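Local coordinates for uncharacterized protein (Acinetobacter baumannii, PDB 4PAR), which probably cleaves DNA containing 5-hydroxymethylcytosine, as a modification-dependent restriction endonuclease that joins a Vsr-like nuclease domain to an SRA-like domain, at residues F[10-15]-F[43-48]. The protein carries 3 engineered substitutions. Sequence-based numbering, arbitrary orientation.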
loop_
_atom_site.group_PDB
_atom_site.type_symbol
_atom_site.label_atom_id
_atom_site.label_comp_id
_atom_site.label_asym_id
_atom_site.label_seq_id
_atom_site.Cartn_x
_atom_site.Cartn_y
_atom_site.Cartn_z
ATOM N N THR F 10 0.597 20.453 -17.773
ATOM C CA THR F 10 0.576 19.191 -18.503
ATOM C C THR F 10 0.379 18.007 -17.566
ATOM O O THR F 10 -0.486 17.159 -17.804
ATOM C CB THR F 10 1.869 18.985 -19.302
ATOM O OG1 THR F 10 1.942 19.959 -20.348
ATOM C CG2 THR F 10 1.898 17.599 -19.912
ATOM N N ASP F 11 1.169 17.959 -16.498
ATOM C CA ASP F 11 1.045 16.880 -15.524
ATOM C C ASP F 11 -0.368 16.834 -14.950
ATOM O O ASP F 11 -0.987 15.772 -14.881
ATOM C CB ASP F 11 2.076 17.040 -14.403
ATOM C CG ASP F 11 2.174 15.803 -13.522
ATOM O OD1 ASP F 11 2.687 14.768 -13.999
ATOM O OD2 ASP F 11 1.741 15.866 -12.353
ATOM N N TYR F 12 -0.879 18.000 -14.566
ATOM C CA TYR F 12 -2.221 18.110 -14.004
ATOM C C TYR F 12 -3.287 17.567 -14.959
ATOM O O TYR F 12 -4.092 16.711 -14.581
ATOM C CB TYR F 12 -2.522 19.565 -13.646
ATOM C CG TYR F 12 -3.910 19.795 -13.090
ATOM C CD1 TYR F 12 -4.182 19.602 -11.742
ATOM C CD2 TYR F 12 -4.947 20.219 -13.911
ATOM C CE1 TYR F 12 -5.446 19.811 -11.234
ATOM C CE2 TYR F 12 -6.215 20.430 -13.407
ATOM C CZ TYR F 12 -6.459 20.225 -12.070
ATOM O OH TYR F 12 -7.720 20.436 -11.568
ATOM N N VAL F 13 -3.282 18.062 -16.194
ATOM C CA VAL F 13 -4.238 17.625 -17.205
ATOM C C VAL F 13 -4.159 16.119 -17.454
ATOM O O VAL F 13 -5.183 15.442 -17.499
ATOM C CB VAL F 13 -4.029 18.351 -18.546
ATOM C CG1 VAL F 13 -5.046 17.864 -19.564
ATOM C CG2 VAL F 13 -4.161 19.842 -18.365
ATOM N N ILE F 14 -2.949 15.597 -17.617
ATOM C CA ILE F 14 -2.782 14.168 -17.855
ATOM C C ILE F 14 -3.356 13.341 -16.708
ATOM O O ILE F 14 -4.090 12.374 -16.934
ATOM C CB ILE F 14 -1.304 13.790 -18.057
ATOM C CG1 ILE F 14 -0.789 14.387 -19.358
ATOM C CG2 ILE F 14 -1.134 12.292 -18.112
ATOM C CD1 ILE F 14 -1.741 14.231 -20.498
ATOM N N ARG F 15 -3.032 13.733 -15.480
ATOM C CA ARG F 15 -3.496 12.982 -14.316
ATOM C C ARG F 15 -5.005 13.097 -14.081
ATOM O O ARG F 15 -5.614 12.159 -13.577
ATOM C CB ARG F 15 -2.737 13.421 -13.063
ATOM C CG ARG F 15 -1.250 13.135 -13.136
ATOM C CD ARG F 15 -0.556 13.491 -11.846
ATOM N NE ARG F 15 -0.895 12.555 -10.784
ATOM C CZ ARG F 15 -0.400 12.618 -9.554
ATOM N NH1 ARG F 15 0.457 13.579 -9.231
ATOM N NH2 ARG F 15 -0.762 11.722 -8.646
ATOM N N LYS F 43 -10.186 25.946 -15.375
ATOM C CA LYS F 43 -9.739 24.840 -14.540
ATOM C C LYS F 43 -10.825 23.780 -14.523
ATOM O O LYS F 43 -12.011 24.106 -14.576
ATOM C CB LYS F 43 -9.415 25.313 -13.117
ATOM C CG LYS F 43 -8.866 24.223 -12.208
ATOM C CD LYS F 43 -8.461 24.765 -10.844
ATOM C CE LYS F 43 -7.982 23.646 -9.928
ATOM N NZ LYS F 43 -7.550 24.143 -8.590
ATOM N N PHE F 44 -10.425 22.513 -14.476
ATOM C CA PHE F 44 -11.398 21.429 -14.394
ATOM C C PHE F 44 -10.919 20.315 -13.469
ATOM O O PHE F 44 -9.716 20.144 -13.252
ATOM C CB PHE F 44 -11.709 20.869 -15.785
ATOM C CG PHE F 44 -10.547 20.174 -16.441
ATOM C CD1 PHE F 44 -10.292 18.834 -16.198
ATOM C CD2 PHE F 44 -9.728 20.854 -17.315
ATOM C CE1 PHE F 44 -9.237 18.200 -16.796
ATOM C CE2 PHE F 44 -8.667 20.219 -17.917
ATOM C CZ PHE F 44 -8.421 18.892 -17.658
ATOM N N VAL F 45 -11.872 19.570 -12.917
ATOM C CA VAL F 45 -11.569 18.465 -12.011
ATOM C C VAL F 45 -12.406 17.248 -12.403
ATOM O O VAL F 45 -13.599 17.375 -12.684
ATOM C CB VAL F 45 -11.861 18.832 -10.530
ATOM C CG1 VAL F 45 -11.344 17.752 -9.593
ATOM C CG2 VAL F 45 -11.259 20.171 -10.172
ATOM N N THR F 46 -11.786 16.073 -12.430
ATOM C CA THR F 46 -12.525 14.837 -12.685
ATOM C C THR F 46 -12.768 14.059 -11.401
ATOM O O THR F 46 -11.920 14.036 -10.511
ATOM C CB THR F 46 -11.793 13.910 -13.676
ATOM O OG1 THR F 46 -10.472 13.638 -13.192
ATOM C CG2 THR F 46 -11.723 14.539 -15.062
ATOM N N GLN F 47 -13.929 13.418 -11.321
ATOM C CA GLN F 47 -14.301 12.617 -10.163
ATOM C C GLN F 47 -14.327 13.467 -8.902
ATOM O O GLN F 47 -13.790 13.084 -7.863
ATOM C CB GLN F 47 -13.352 11.435 -10.001
ATOM C CG GLN F 47 -13.316 10.549 -11.215
ATOM C CD GLN F 47 -12.502 9.306 -10.996
ATOM O OE1 GLN F 47 -11.998 9.068 -9.898
ATOM N NE2 GLN F 47 -12.368 8.495 -12.042
ATOM N N GLN F 48 -14.962 14.628 -9.009
ATOM C CA GLN F 48 -15.066 15.540 -7.883
ATOM C C GLN F 48 -16.098 15.028 -6.907
ATOM O O GLN F 48 -17.255 14.818 -7.282
ATOM C CB GLN F 48 -15.437 16.947 -8.353
ATOM C CG GLN F 48 -15.732 17.913 -7.227
ATOM C CD GLN F 48 -14.529 18.182 -6.353
ATOM O OE1 GLN F 48 -13.482 18.614 -6.831
ATOM N NE2 GLN F 48 -14.669 17.922 -5.059
#
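Lys43 passes its extended side chain across the tip of Tyr12 at about a right angle, its CE 3.6 Å from Tyr12 OH. The approach to the phenol ring is oblique, and CG of the same lysine also lies near the hydroxyl, 4.0 Å from Tyr12 OH. Trp166 touches Lys43 and also meets the Tyr12 ring, with the two ring planes at about 65°.

Phe44 makes two separate contacts with the helix. Its backbone carbonyl accepts the one hydrogen bond between helix segment 10-15 and segment 43-48, from Tyr12 OH to Phe44 O at 2.6 Å. This oxygen lies at the edge of the phenol, near the ring plane, whereas the hydroxyl stands tilted 32° from the carbonyl plane. Tyr12 CG is anti to the backbone N (chi1 178°), on a CB that already points toward segment 43-48. The Phe44 ring turns back to the same helix and presents its edge to Val13, CZ lying 4.0 Å from Val13 CG1. Leu62, Phe64 and Ile34 also touch this benzyl group, placing it between the sheet and two helices.

Val45 adds CG2 at 3.8 Å from Tyr12 OH, so the hydroxyl has methyl and methylene groups near it as well as its acceptor. Beyond it the chain turns a corner at Thr46 and Gln47, with a G1 beta bulge opposite Thr60.

The same helix also meets a second subunit, where Asp11 forms a salt bridge with Arg24 of that chain. The contact thus packs helix 7-16 against the entry to strand 45-51 of the mixed sheet, within the PvuRts1I-like N-terminal domain of the PD-(D/E)XK nuclease clan.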